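Local coordinates for peroxisomal membrane protein LPX1 (Saccharomyces cerevisiae, PDB 2Y6U) that has acyl esterase, lipase and phospholipase A activity as an alpha/beta hydrolase of yeast peroxisomes, at residues 47-52 with 349-354; 236-241 with 254-259; 291-296 with 315-320; 119-124 with 152-157; 67-72 with 89-94. All coordinates share one frame; numbering follows the deposited sequence. Where two conformers were deposited one is given.

Interaction 1: 47-52 with 349-354; sequences SRTATR and PLQSSH
The carboxamide of Gln351 overlaps the carbonyl of Thr49, with NE2 only 2.6 Å from Thr49 O. The angle is too poor for a hydrogen bond, and so short a distance is itself doubtful. Gln351 CG stands anti to the backbone N (chi1 -180°) and the chain then bends at chi2; its CG passes 3.8 Å from Thr51 OG1, the two side chains meeting at a slant. A cis peptide bond precedes Gln351, within a loop that has no regular structure. Two residues on, Ser353 directs OG to Arg48 O at 2.8 Å, a weak hydrogen bond, and the same OG lies 3.5 Å from Thr49 CA. Its target carbonyl belongs to a type I turn running from Ser47 to Ala50, just ahead of strand 51-58. Ser353 also touches Pro136, and Thr49 leans on Asn83, so neighbouring loops flank the pair. The contact thus joins the entry to a central strand with the linker between helices 330-347 and 360-378. A single weak hydrogen bond, from Ser353 OG to Arg48 O, in a small and partly exposed contact of 196 Å² implies a lightly held junction at the protein surface.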
# COMPACT_ATOMS: atom_id res chain seq x y z
N SER A 47 -20.77 26.30 -3.86
CA SER A 47 -21.18 26.34 -5.26
C SER A 47 -20.80 25.00 -5.87
O SER A 47 -20.20 24.15 -5.19
CB SER A 47 -20.51 27.50 -6.00
OG SER A 47 -19.10 27.44 -5.94
N ARG A 48 -21.17 24.79 -7.13
CA ARG A 48 -20.82 23.54 -7.84
C ARG A 48 -19.30 23.42 -7.99
O ARG A 48 -18.75 22.33 -7.78
CB ARG A 48 -21.46 23.50 -9.24
CG ARG A 48 -23.00 23.41 -9.28
CD ARG A 48 -23.52 23.49 -10.72
NE ARG A 48 -24.89 24.03 -10.83
CZ ARG A 48 -25.54 24.17 -11.98
NH1 ARG A 48 -24.97 23.82 -13.12
NH2 ARG A 48 -26.79 24.68 -12.00
N THR A 49 -18.66 24.56 -8.34
CA THR A 49 -17.20 24.65 -8.58
C THR A 49 -16.28 24.72 -7.32
O THR A 49 -15.06 24.89 -7.46
CB THR A 49 -16.83 25.91 -9.47
OG1 THR A 49 -16.92 27.11 -8.68
CG2 THR A 49 -17.72 26.02 -10.73
N ALA A 50 -16.85 24.62 -6.12
CA ALA A 50 -16.09 24.82 -4.89
C ALA A 50 -15.26 23.57 -4.60
O ALA A 50 -15.76 22.45 -4.57
CB ALA A 50 -16.98 25.15 -3.75
N THR A 51 -13.97 23.77 -4.37
CA THR A 51 -13.09 22.66 -3.99
C THR A 51 -13.36 22.27 -2.57
O THR A 51 -13.39 23.11 -1.66
CB THR A 51 -11.63 23.07 -4.15
OG1 THR A 51 -11.43 23.52 -5.47
CG2 THR A 51 -10.68 21.95 -3.92
N ARG A 52 -13.54 20.99 -2.35
CA ARG A 52 -13.60 20.47 -1.05
C ARG A 52 -12.14 20.24 -0.54
O ARG A 52 -11.37 19.54 -1.18
CB ARG A 52 -14.26 19.09 -1.07
CG ARG A 52 -15.76 19.00 -0.91
CD ARG A 52 -16.43 19.16 -2.18
NE ARG A 52 -17.46 18.14 -2.44
CZ ARG A 52 -18.40 18.24 -3.40
NH1 ARG A 52 -18.47 19.33 -4.18
NH2 ARG A 52 -19.27 17.24 -3.58
N PRO A 349 -4.50 23.47 -10.23
CA PRO A 349 -5.25 23.37 -11.49
C PRO A 349 -6.76 23.15 -11.31
O PRO A 349 -7.17 22.41 -10.42
CB PRO A 349 -4.61 22.16 -12.19
CG PRO A 349 -3.23 22.10 -11.66
CD PRO A 349 -3.33 22.56 -10.24
N LEU A 350 -7.58 23.79 -12.14
CA LEU A 350 -9.01 23.46 -12.19
C LEU A 350 -9.12 21.99 -12.68
O LEU A 350 -8.42 21.64 -13.62
CB LEU A 350 -9.80 24.43 -13.10
CG LEU A 350 -9.73 25.96 -12.85
CD1 LEU A 350 -11.06 26.59 -13.28
CD2 LEU A 350 -9.39 26.37 -11.40
N GLN A 351 -9.94 21.09 -12.10
CA GLN A 351 -11.01 21.29 -11.10
C GLN A 351 -12.36 21.26 -11.83
O GLN A 351 -13.09 22.25 -11.87
CB GLN A 351 -10.81 22.54 -10.21
CG GLN A 351 -11.87 22.82 -9.15
CD GLN A 351 -12.72 24.06 -9.48
OE1 GLN A 351 -12.19 25.17 -9.63
NE2 GLN A 351 -14.04 23.86 -9.62
N SER A 352 -12.68 20.10 -12.43
CA SER A 352 -14.01 19.84 -13.00
C SER A 352 -14.91 19.22 -11.92
O SER A 352 -14.50 18.26 -11.27
CB SER A 352 -13.91 18.89 -14.21
OG SER A 352 -15.20 18.56 -14.71
N SER A 353 -16.12 19.77 -11.74
CA SER A 353 -17.01 19.36 -10.64
C SER A 353 -18.37 18.74 -11.04
O SER A 353 -19.18 18.44 -10.16
CB SER A 353 -17.24 20.54 -9.68
OG SER A 353 -17.75 21.69 -10.34
N HIS A 354 -18.61 18.54 -12.34
CA HIS A 354 -19.84 17.85 -12.79
C HIS A 354 -19.66 16.31 -12.73
O HIS A 354 -18.59 15.79 -13.08
CB HIS A 354 -20.33 18.38 -14.18
CG HIS A 354 -19.74 17.68 -15.38
ND1 HIS A 354 -20.48 16.83 -16.18
CD2 HIS A 354 -18.51 17.74 -15.93
CE1 HIS A 354 -19.72 16.38 -17.16
NE2 HIS A 354 -18.52 16.92 -17.03

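Interaction 2: 236-241 with 254-259; sequences IDFERT and RTKMEQ
Lys256 reaches over the ring of Phe238 in a cation-pi contact, its NZ 3.7 Å from the ring centroid and 19° off the normal. CD of the same lysine makes a CH-pi contact with that face, and the two side chains cross at about a right angle. The lysine chain, extended beyond CG, carries NZ on to Phe238 O in a weak hydrogen bond; its salt bridge is with Asp99.

Thr241 and Arg254 form an antiparallel hydrogen-bonded pair, Thr241 N giving to Arg254 O and Arg254 N to Thr241 O, both at 2.9 Å. Lys256 N binds Glu239 O at 3.1 Å, and Thr255 CA makes a CA-H...O contact of 3.2 Å with that oxygen.

Two side chains bond to the backbone opposite. Glu239 OE1 takes the Met257 N-H on its syn lone pair, 2.9 Å away and almost straight at 176°, and Thr241 OG1 adds a second bond to Arg254 O at 3.2 Å, from above the carbonyl plane. Apolar contact is small, Thr241 CG2 meeting Lys256 CG at 3.5 Å. This hairpin lies in the insertion between strands 164-168 and 286-292, where alpha/beta hydrolases commonly carry a cap. Polar bonds dominate: a carboxylate is tied to a backbone amide, and an ammonium lies over the ring, weakly bonded to Phe238 O and paired with Asp99.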
# COMPACT_ATOMS: atom_id res chain seq x y z
N ILE A 236 -5.11 15.96 29.31
CA ILE A 236 -5.41 15.45 30.64
C ILE A 236 -6.75 14.74 30.68
O ILE A 236 -6.87 13.61 31.19
CB ILE A 236 -5.31 16.57 31.71
CG1 ILE A 236 -3.83 16.97 31.91
CG2 ILE A 236 -6.00 16.14 33.04
CD1 ILE A 236 -3.57 18.43 32.59
N ASP A 237 -7.76 15.37 30.10
CA ASP A 237 -9.11 14.83 30.11
C ASP A 237 -9.25 13.60 29.20
O ASP A 237 -10.05 12.67 29.49
CB ASP A 237 -10.12 15.92 29.72
CG ASP A 237 -10.29 17.00 30.82
OD1 ASP A 237 -10.09 16.66 32.00
OD2 ASP A 237 -10.57 18.19 30.52
N PHE A 238 -8.52 13.60 28.09
CA PHE A 238 -8.67 12.51 27.08
C PHE A 238 -7.97 11.22 27.57
O PHE A 238 -8.46 10.10 27.38
CB PHE A 238 -8.10 12.94 25.78
CG PHE A 238 -8.00 11.84 24.74
CD1 PHE A 238 -9.08 11.55 23.93
CD2 PHE A 238 -6.83 11.14 24.56
CE1 PHE A 238 -8.99 10.54 22.99
CE2 PHE A 238 -6.72 10.17 23.66
CZ PHE A 238 -7.80 9.85 22.86
N GLU A 239 -6.82 11.39 28.21
CA GLU A 239 -6.00 10.26 28.66
C GLU A 239 -6.56 9.59 29.90
O GLU A 239 -6.21 8.45 30.18
CB GLU A 239 -4.53 10.71 28.92
CG GLU A 239 -3.68 11.07 27.68
CD GLU A 239 -3.40 9.83 26.77
OE1 GLU A 239 -3.49 8.68 27.31
OE2 GLU A 239 -3.00 10.01 25.56
N ARG A 240 -7.39 10.28 30.69
CA ARG A 240 -7.76 9.76 31.99
C ARG A 240 -8.66 8.53 31.83
O ARG A 240 -9.68 8.63 31.15
CB ARG A 240 -8.49 10.84 32.79
CG ARG A 240 -8.98 10.44 34.14
CD ARG A 240 -9.88 11.55 34.72
NE ARG A 240 -9.14 12.73 35.17
CZ ARG A 240 -9.15 13.95 34.60
NH1 ARG A 240 -9.87 14.21 33.52
NH2 ARG A 240 -8.44 14.94 35.14
N THR A 241 -8.25 7.39 32.39
CA THR A 241 -9.12 6.21 32.55
C THR A 241 -9.07 5.71 34.02
O THR A 241 -8.03 5.80 34.72
CB THR A 241 -8.84 5.05 31.54
OG1 THR A 241 -7.88 4.12 32.09
CG2 THR A 241 -8.40 5.56 30.15
N ARG A 254 -5.15 5.43 35.18
CA ARG A 254 -4.27 4.82 34.17
C ARG A 254 -4.49 5.69 32.93
O ARG A 254 -5.61 6.20 32.76
CB ARG A 254 -4.70 3.37 33.91
CG ARG A 254 -3.94 2.59 32.84
CD ARG A 254 -4.27 1.04 32.84
NE ARG A 254 -3.66 0.35 31.68
CZ ARG A 254 -3.67 -0.98 31.47
NH1 ARG A 254 -4.28 -1.80 32.33
NH2 ARG A 254 -3.08 -1.49 30.38
N THR A 255 -3.46 5.90 32.11
CA THR A 255 -3.64 6.64 30.87
C THR A 255 -3.99 5.68 29.70
O THR A 255 -3.66 4.50 29.72
CB THR A 255 -2.35 7.47 30.51
OG1 THR A 255 -1.21 6.59 30.52
CG2 THR A 255 -2.09 8.59 31.57
N LYS A 256 -4.63 6.22 28.67
CA LYS A 256 -4.88 5.46 27.48
C LYS A 256 -3.53 5.04 26.87
O LYS A 256 -3.35 3.89 26.43
CB LYS A 256 -5.73 6.28 26.47
CG LYS A 256 -7.11 6.60 27.04
CD LYS A 256 -7.98 7.23 26.02
CE LYS A 256 -9.41 7.43 26.59
NZ LYS A 256 -10.04 8.47 25.64
N MET A 257 -2.61 6.01 26.77
CA MET A 257 -1.24 5.72 26.38
C MET A 257 -0.51 4.82 27.39
O MET A 257 -0.26 5.24 28.56
CB MET A 257 -0.46 6.98 26.20
CG MET A 257 0.88 6.80 25.47
SD MET A 257 0.51 6.43 23.67
CE MET A 257 1.78 5.16 23.32
N GLU A 258 -0.20 3.61 26.98
CA GLU A 258 0.54 2.63 27.80
C GLU A 258 2.03 3.00 27.77
O GLU A 258 2.60 3.25 26.71
CB GLU A 258 0.33 1.19 27.26
CG GLU A 258 -1.10 0.57 27.39
CD GLU A 258 -1.40 -0.40 26.28
OE1 GLU A 258 -1.72 0.02 25.11
OE2 GLU A 258 -1.21 -1.59 26.53
N GLN A 259 2.70 3.01 28.94
CA GLN A 259 4.10 3.36 28.97
C GLN A 259 4.93 2.45 28.07
O GLN A 259 5.79 2.91 27.37
CB GLN A 259 4.68 3.26 30.38
CG GLN A 259 6.16 3.67 30.43
CD GLN A 259 6.67 3.91 31.86
OE1 GLN A 259 6.47 3.10 32.72
NE2 GLN A 259 7.28 5.05 32.09

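Interaction 3: 291-296 with 315-320; sequences VGARSN and LDVIPG
Leu315 starts the contact by laying CD1 against Val291 CG1 at 3.7 Å, the two side chains crossing at about a right angle. Asp316 contributes its backbone: Val291 N donates to Asp316 O at 2.9 Å, nearly straight at 168°. Its carboxylate turns elsewhere, to Arg336 in a salt bridge and to His340 and His314 in hydrogen bonds. Val317 is paired with Val291 and lies on the same face of the sheet. Its CG2, anti to the carbonyl carbon, meets Val291 CG2 at 3.8 Å, while its CG1 touches Ala293 CB at 3.7 Å; the Val317 CA also makes a CA-H...O contact with Val291 O. This is the parallel pairing of strands 286-292 and 313-318, the last two strands of the alpha/beta hydrolase sheet, joined by a beta-alpha-beta crossover through helix 300-309, with 313-318 at the sheet edge. Ile318 bonds to the residues before and after Gly292, its partner: its N donates to Val291 O at 2.8 Å, and its O receives Ala293 N at 3.0 Å, tilted 30° from the carbonyl plane. On the other face of the sheet the Ile318 side chain packs on Leu332 and Arg336 of helix 330-347. Pro319 follows the strand, its CA lying 4.2 Å from Ala293 CB. Gly320 comes next, its O 3.9 Å from Arg294 CD, beside the type I turn from Gly292 to Ser295.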
# COMPACT_ATOMS: atom_id res chain seq x y z
N VAL A 291 9.53 23.41 11.42
CA VAL A 291 10.44 23.02 12.51
C VAL A 291 10.42 24.08 13.58
O VAL A 291 10.16 25.25 13.33
CB VAL A 291 11.87 22.72 12.07
CG1 VAL A 291 11.95 21.68 10.88
CG2 VAL A 291 12.60 24.02 11.69
N GLY A 292 10.67 23.66 14.81
CA GLY A 292 10.90 24.55 15.92
C GLY A 292 12.38 25.04 15.92
O GLY A 292 13.29 24.24 15.84
N ALA A 293 12.62 26.36 16.04
CA ALA A 293 13.99 26.88 16.01
C ALA A 293 14.80 26.33 17.16
O ALA A 293 15.97 26.18 17.04
CB ALA A 293 14.02 28.50 16.14
N ARG A 294 14.22 26.10 18.33
CA ARG A 294 15.01 25.62 19.42
C ARG A 294 15.06 24.09 19.46
O ARG A 294 15.56 23.53 20.44
CB ARG A 294 14.50 26.19 20.73
CG ARG A 294 14.97 27.60 20.97
CD ARG A 294 14.34 28.22 22.20
NE ARG A 294 15.12 28.24 23.46
CZ ARG A 294 16.41 28.59 23.64
NH1 ARG A 294 17.23 28.87 22.64
NH2 ARG A 294 16.93 28.58 24.88
N SER A 295 14.56 23.39 18.44
CA SER A 295 14.51 21.91 18.53
C SER A 295 15.89 21.24 18.22
O SER A 295 16.44 21.52 17.18
CB SER A 295 13.54 21.35 17.49
OG SER A 295 13.44 19.95 17.67
N ASN A 296 16.35 20.33 19.06
CA ASN A 296 17.54 19.49 18.80
C ASN A 296 17.15 18.02 18.94
O ASN A 296 18.00 17.15 19.20
CB ASN A 296 18.68 19.80 19.80
CG ASN A 296 18.28 19.59 21.26
OD1 ASN A 296 17.12 19.31 21.56
ND2 ASN A 296 19.24 19.73 22.18
N LEU A 315 10.63 25.12 3.87
CA LEU A 315 10.86 25.07 5.30
C LEU A 315 10.23 26.32 5.95
O LEU A 315 10.40 27.47 5.45
CB LEU A 315 12.39 25.08 5.64
CG LEU A 315 12.72 24.96 7.16
CD1 LEU A 315 12.48 23.49 7.69
CD2 LEU A 315 14.11 25.57 7.40
N ASP A 316 9.53 26.12 7.10
CA ASP A 316 9.14 27.23 7.97
C ASP A 316 9.71 26.99 9.34
O ASP A 316 9.60 25.89 9.86
CB ASP A 316 7.66 27.31 8.26
CG ASP A 316 6.92 27.91 7.22
OD1 ASP A 316 7.27 29.06 6.79
OD2 ASP A 316 6.05 27.16 6.73
N VAL A 317 10.35 27.97 9.90
CA VAL A 317 11.01 27.82 11.22
C VAL A 317 10.14 28.63 12.20
O VAL A 317 9.88 29.81 11.97
CB VAL A 317 12.44 28.33 11.17
CG1 VAL A 317 13.12 28.36 12.53
CG2 VAL A 317 13.33 27.44 10.21
N ILE A 318 9.70 28.00 13.26
CA ILE A 318 8.89 28.63 14.25
C ILE A 318 9.79 29.18 15.28
O ILE A 318 10.46 28.43 15.99
CB ILE A 318 7.83 27.63 14.90
CG1 ILE A 318 6.94 26.91 13.89
CG2 ILE A 318 6.94 28.41 15.94
CD1 ILE A 318 6.15 27.84 12.96
N PRO A 319 9.84 30.55 15.42
CA PRO A 319 10.77 31.09 16.35
C PRO A 319 10.40 30.64 17.75
O PRO A 319 9.26 30.57 18.05
CB PRO A 319 10.62 32.66 16.20
CG PRO A 319 9.35 32.85 15.54
CD PRO A 319 8.94 31.57 14.85
N GLY A 320 11.41 30.25 18.54
CA GLY A 320 11.25 29.72 19.91
C GLY A 320 10.76 28.30 20.08
O GLY A 320 10.58 27.81 21.24

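Interaction 4: 119-124 with 152-157; sequences RDVLKI and LACDVL
The guanidinium of Arg119 is the flat group of this contact, and Leu157 CD1 approaches it obliquely. The touching itself falls on the aliphatic part, Arg119 CG standing 3.8 Å from Leu157 CD1 while the two side chains slant past each other. Beyond CG the arginine bends at chi3, and its polar end is engaged away from this pair: NH2 makes a salt bridge with Asp116, and NH1 a hydrogen bond to Leu157 O of the second subunit. Leu157 in turn packs on Leu157 of that subunit, so this end of the contact is part of the dimer interface.

Deeper in, the meeting is wholly apolar. Leu122, with CG anti to the carbonyl carbon (chi1 -69°), forks onto two residues of the other helix: CD1 rests on Leu157 CB at 3.7 Å and CD2 on Cys154 CB at 3.9 Å. Leu122 and Leu157 cross at about a right angle. The Cys154 sulfur is received by Val121, whose CG1 lies 3.7 Å from SG. Leu122 and Cys154 are also where the backbones come nearest, at 6.5 Å between CA atoms.

No hydrogen bond spans the segments. The axes of the two short segments approach to 9.4 Å and cross at -68°, a steep angle that confines contact to a few side chains. Helix 146-157 begins within a GxSxG sequence (Gly143, Ser145, Gly147), probably the nucleophile elbow, and its packing against helix 114-125 is that of neighbouring helices flanking the central sheet of an alpha/beta hydrolase.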
# COMPACT_ATOMS: atom_id res chain seq x y z
N ARG A 119 -0.01 2.40 6.52
CA ARG A 119 -1.06 1.60 5.92
C ARG A 119 -2.47 1.77 6.61
O ARG A 119 -3.52 1.72 5.91
CB ARG A 119 -0.68 0.09 5.76
CG ARG A 119 0.44 -0.18 4.74
CD ARG A 119 0.73 -1.64 4.26
NE ARG A 119 1.73 -2.05 5.23
CZ ARG A 119 3.02 -2.02 5.10
NH1 ARG A 119 3.62 -1.69 4.05
NH2 ARG A 119 3.72 -2.24 6.14
N ASP A 120 -2.48 1.91 7.91
CA ASP A 120 -3.73 2.15 8.65
C ASP A 120 -4.38 3.49 8.24
O ASP A 120 -5.59 3.57 8.00
CB ASP A 120 -3.42 2.17 10.14
CG ASP A 120 -2.99 0.77 10.66
OD1 ASP A 120 -3.33 -0.25 10.01
OD2 ASP A 120 -2.29 0.74 11.70
N VAL A 121 -3.52 4.51 8.11
CA VAL A 121 -3.93 5.82 7.72
C VAL A 121 -4.55 5.71 6.36
O VAL A 121 -5.61 6.32 6.08
CB VAL A 121 -2.81 6.81 7.74
CG1 VAL A 121 -3.29 8.19 7.11
CG2 VAL A 121 -2.32 7.09 9.26
N LEU A 122 -3.89 5.03 5.43
CA LEU A 122 -4.42 4.92 4.08
C LEU A 122 -5.77 4.19 4.07
O LEU A 122 -6.67 4.55 3.30
CB LEU A 122 -3.45 4.23 3.16
CG LEU A 122 -2.18 5.10 2.86
CD1 LEU A 122 -1.19 4.17 2.03
CD2 LEU A 122 -2.54 6.35 2.07
N LYS A 123 -5.87 3.12 4.83
CA LYS A 123 -7.11 2.33 4.88
C LYS A 123 -8.29 3.30 5.30
O LYS A 123 -9.31 3.30 4.65
CB LYS A 123 -6.95 1.16 5.87
CG LYS A 123 -8.17 0.21 5.81
CD LYS A 123 -7.89 -0.99 6.78
CE LYS A 123 -8.83 -2.22 6.62
NZ LYS A 123 -10.02 -1.81 7.28
N ILE A 124 -8.07 4.07 6.33
CA ILE A 124 -9.07 5.04 6.84
C ILE A 124 -9.40 6.15 5.80
O ILE A 124 -10.55 6.39 5.43
CB ILE A 124 -8.62 5.66 8.11
CG1 ILE A 124 -8.63 4.64 9.26
CG2 ILE A 124 -9.57 6.90 8.52
CD1 ILE A 124 -7.87 5.14 10.58
N LEU A 152 4.78 11.10 4.87
CA LEU A 152 5.66 10.71 3.77
C LEU A 152 5.44 9.27 3.28
O LEU A 152 5.31 9.03 2.08
CB LEU A 152 7.14 10.89 4.19
CG LEU A 152 7.62 12.30 4.39
CD1 LEU A 152 8.99 12.35 5.20
CD2 LEU A 152 7.75 13.00 2.99
N ALA A 153 5.31 8.34 4.23
CA ALA A 153 5.11 6.96 3.86
C ALA A 153 3.77 6.73 3.18
O ALA A 153 3.69 5.93 2.26
CB ALA A 153 5.26 6.01 5.10
N CYS A 154 2.75 7.47 3.60
CA CYS A 154 1.48 7.44 2.89
C CYS A 154 1.63 7.76 1.44
O CYS A 154 1.09 7.04 0.58
CB CYS A 154 0.47 8.46 3.47
SG CYS A 154 -0.26 7.84 5.07
N ASP A 155 2.35 8.80 1.14
CA ASP A 155 2.52 9.18 -0.29
C ASP A 155 3.31 8.15 -1.04
O ASP A 155 3.00 7.84 -2.22
CB ASP A 155 3.13 10.56 -0.43
CG ASP A 155 3.06 11.08 -1.88
OD1 ASP A 155 1.92 11.41 -2.27
OD2 ASP A 155 4.09 11.01 -2.61
N VAL A 156 4.34 7.54 -0.39
CA VAL A 156 5.11 6.52 -1.01
C VAL A 156 4.25 5.33 -1.42
O VAL A 156 4.37 4.78 -2.54
CB VAL A 156 6.32 6.07 -0.12
CG1 VAL A 156 6.97 4.80 -0.73
CG2 VAL A 156 7.40 7.29 0.01
N LEU A 157 3.40 4.90 -0.51
CA LEU A 157 2.64 3.72 -0.71
C LEU A 157 1.37 3.96 -1.59
O LEU A 157 0.81 3.02 -2.09
CB LEU A 157 2.12 3.18 0.64
CG LEU A 157 3.30 2.67 1.53
CD1 LEU A 157 2.71 2.29 2.93
CD2 LEU A 157 4.03 1.48 0.83

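Interaction 5: 67-72 with 89-94; sequences VWEYYL and VLLIDQ
Trp68 and Leu91 bring the two backbones nearest, their CA atoms 7.4 Å apart, as a segment of helical torsions rests on a strand. Residues 67-72 lack regular helix bonding; Tyr71 N does bond to Trp68 O, and Leu72 N to Glu69 O. Residues 89-92 belong to strand 84-92, well inside the central sheet of the alpha/beta hydrolase fold, and 67-72 lies in the connection leading from strand 51-58 to it. No direct hydrogen bond joins the two segments, so packing carries the contact.

Leu91 is the hub. Its CG sits anti to the carbonyl carbon (chi1 -62°), and the two methyls spread toward 67-72: CD2 reaches Trp68 CB at 3.8 Å, and CD1 meets Glu69 CG at 4.1 Å and Leu72 CD1 at 4.4 Å. Two residues earlier on the strand, Val89 points the same way and offers CG1 to Leu72 CD2 at 3.7 Å, the side chains slanting across each other. The Trp68 indole meets Leu91 CD2 obliquely and is itself packed from within its own segment, Trp68 CE3 lying over the centre of the Tyr71 ring. Tyr71 also touches Val333, Ile334 and Ile337 of helix 330-347, which places the segment 67-72 between that helix and the sheet. Val89 and Leu91 also bond through their backbones to strand 35-40. One water links the segments at the indole nitrogen: it donates to Ile92 O at 2.8 Å and accepts a weak bond from Trp68 NE1 at 3.2 Å.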
# COMPACT_ATOMS: atom_id res chain seq x y z
N VAL A 67 -4.61 16.10 20.40
CA VAL A 67 -3.72 17.26 20.32
C VAL A 67 -4.09 18.19 19.16
O VAL A 67 -3.67 19.36 19.14
CB VAL A 67 -2.22 16.87 20.18
CG1 VAL A 67 -1.80 16.01 21.43
CG2 VAL A 67 -1.89 16.20 18.83
N TRP A 68 -4.93 17.70 18.25
CA TRP A 68 -5.39 18.51 17.16
C TRP A 68 -6.75 19.14 17.37
O TRP A 68 -7.18 20.01 16.57
CB TRP A 68 -5.40 17.70 15.88
CG TRP A 68 -4.18 16.95 15.58
CD1 TRP A 68 -4.03 15.60 15.64
CD2 TRP A 68 -2.90 17.48 15.15
NE1 TRP A 68 -2.77 15.24 15.23
CE2 TRP A 68 -2.05 16.36 14.91
CE3 TRP A 68 -2.41 18.74 14.95
CZ2 TRP A 68 -0.77 16.49 14.52
CZ3 TRP A 68 -1.08 18.86 14.47
CH2 TRP A 68 -0.30 17.75 14.28
N GLU A 69 -7.45 18.81 18.46
CA GLU A 69 -8.74 19.44 18.64
C GLU A 69 -8.74 20.95 18.72
O GLU A 69 -9.64 21.60 18.15
CB GLU A 69 -9.55 18.80 19.80
CG GLU A 69 -9.80 17.34 19.50
CD GLU A 69 -10.62 16.62 20.69
OE1 GLU A 69 -10.94 17.25 21.70
OE2 GLU A 69 -10.81 15.42 20.59
N TYR A 70 -7.77 21.53 19.40
CA TYR A 70 -7.61 22.95 19.47
C TYR A 70 -7.54 23.58 18.04
O TYR A 70 -7.87 24.73 17.85
CB TYR A 70 -6.31 23.24 20.27
CG TYR A 70 -5.99 24.67 20.36
CD1 TYR A 70 -5.19 25.29 19.41
CD2 TYR A 70 -6.46 25.43 21.42
CE1 TYR A 70 -4.88 26.63 19.49
CE2 TYR A 70 -6.13 26.83 21.57
CZ TYR A 70 -5.34 27.43 20.59
OH TYR A 70 -5.12 28.75 20.72
N TYR A 71 -7.01 22.83 17.08
CA TYR A 71 -6.86 23.36 15.73
C TYR A 71 -8.17 23.53 14.97
O TYR A 71 -8.29 24.43 14.09
CB TYR A 71 -6.00 22.41 14.89
CG TYR A 71 -4.50 22.43 15.23
CD1 TYR A 71 -4.03 22.21 16.54
CD2 TYR A 71 -3.53 22.60 14.21
CE1 TYR A 71 -2.62 22.22 16.86
CE2 TYR A 71 -2.18 22.56 14.51
CZ TYR A 71 -1.72 22.40 15.82
OH TYR A 71 -0.35 22.38 16.08
N LEU A 72 -9.13 22.68 15.29
CA LEU A 72 -10.35 22.62 14.46
C LEU A 72 -11.08 23.93 14.23
O LEU A 72 -11.39 24.22 13.12
CB LEU A 72 -11.35 21.56 15.02
CG LEU A 72 -10.79 20.17 15.02
CD1 LEU A 72 -11.75 19.21 15.87
CD2 LEU A 72 -10.53 19.65 13.55
N VAL A 89 -12.39 16.60 8.15
CA VAL A 89 -11.13 16.51 8.87
C VAL A 89 -11.11 15.19 9.60
O VAL A 89 -12.06 14.85 10.31
CB VAL A 89 -10.94 17.63 9.94
CG1 VAL A 89 -9.54 17.52 10.63
CG2 VAL A 89 -11.11 18.99 9.33
N LEU A 90 -10.03 14.42 9.44
CA LEU A 90 -9.88 13.14 10.15
C LEU A 90 -8.78 13.23 11.17
O LEU A 90 -7.64 13.58 10.84
CB LEU A 90 -9.50 12.03 9.18
CG LEU A 90 -10.31 11.92 7.89
CD1 LEU A 90 -9.86 10.75 6.98
CD2 LEU A 90 -11.85 11.78 8.19
N LEU A 91 -9.08 12.85 12.39
CA LEU A 91 -8.16 12.80 13.43
C LEU A 91 -7.99 11.36 13.89
O LEU A 91 -8.93 10.72 14.37
CB LEU A 91 -8.60 13.66 14.60
CG LEU A 91 -8.77 15.17 14.41
CD1 LEU A 91 -8.98 15.83 15.83
CD2 LEU A 91 -7.76 15.80 13.59
N ILE A 92 -6.84 10.78 13.60
CA ILE A 92 -6.64 9.34 13.73
C ILE A 92 -5.72 8.97 14.93
O ILE A 92 -4.68 9.58 15.14
CB ILE A 92 -6.01 8.81 12.42
CG1 ILE A 92 -6.97 9.00 11.26
CG2 ILE A 92 -5.58 7.27 12.53
CD1 ILE A 92 -6.29 8.75 9.83
N ASP A 93 -6.10 7.93 15.71
CA ASP A 93 -5.20 7.37 16.72
C ASP A 93 -4.58 6.10 16.18
O ASP A 93 -5.26 5.14 15.73
CB ASP A 93 -5.91 6.96 17.97
CG ASP A 93 -6.19 8.11 18.91
OD1 ASP A 93 -5.42 9.07 18.98
OD2 ASP A 93 -7.20 8.01 19.63
N GLN A 94 -3.26 6.07 16.17
CA GLN A 94 -2.52 4.86 15.76
C GLN A 94 -2.93 3.71 16.71
O GLN A 94 -3.39 3.95 17.84
CB GLN A 94 -1.05 5.13 15.89
CG GLN A 94 -0.51 6.15 14.87
CD GLN A 94 -0.66 5.60 13.46
OE1 GLN A 94 -0.11 4.56 13.10
NE2 GLN A 94 -1.40 6.31 12.64
O HOH W 1 -3.86 12.21 14.93

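In the fold
Along the chain, interaction 1 encloses the rest: 67-72 with 89-94, then 119-124 with 152-157, 236-241 with 254-259 and 291-296 with 315-320 follow in series inside its loop. Interactions 1, 3 and 5 reach the same central sheet, with strands 51-58 and 84-92 neighbours in it and 313-318 at an edge. Interactions 4 and 5 touch, centres 17 Å apart, where Val121 and Ile124 pack on Ile92 from the helical layer; interaction 4 also takes part in the dimer contact. Interaction 2, in the probable cap insertion, meets interaction 5 through Phe238 and Asp93. Interactions 1 and 2 lie on opposite sides of the chain's centre, 42 Å between centres.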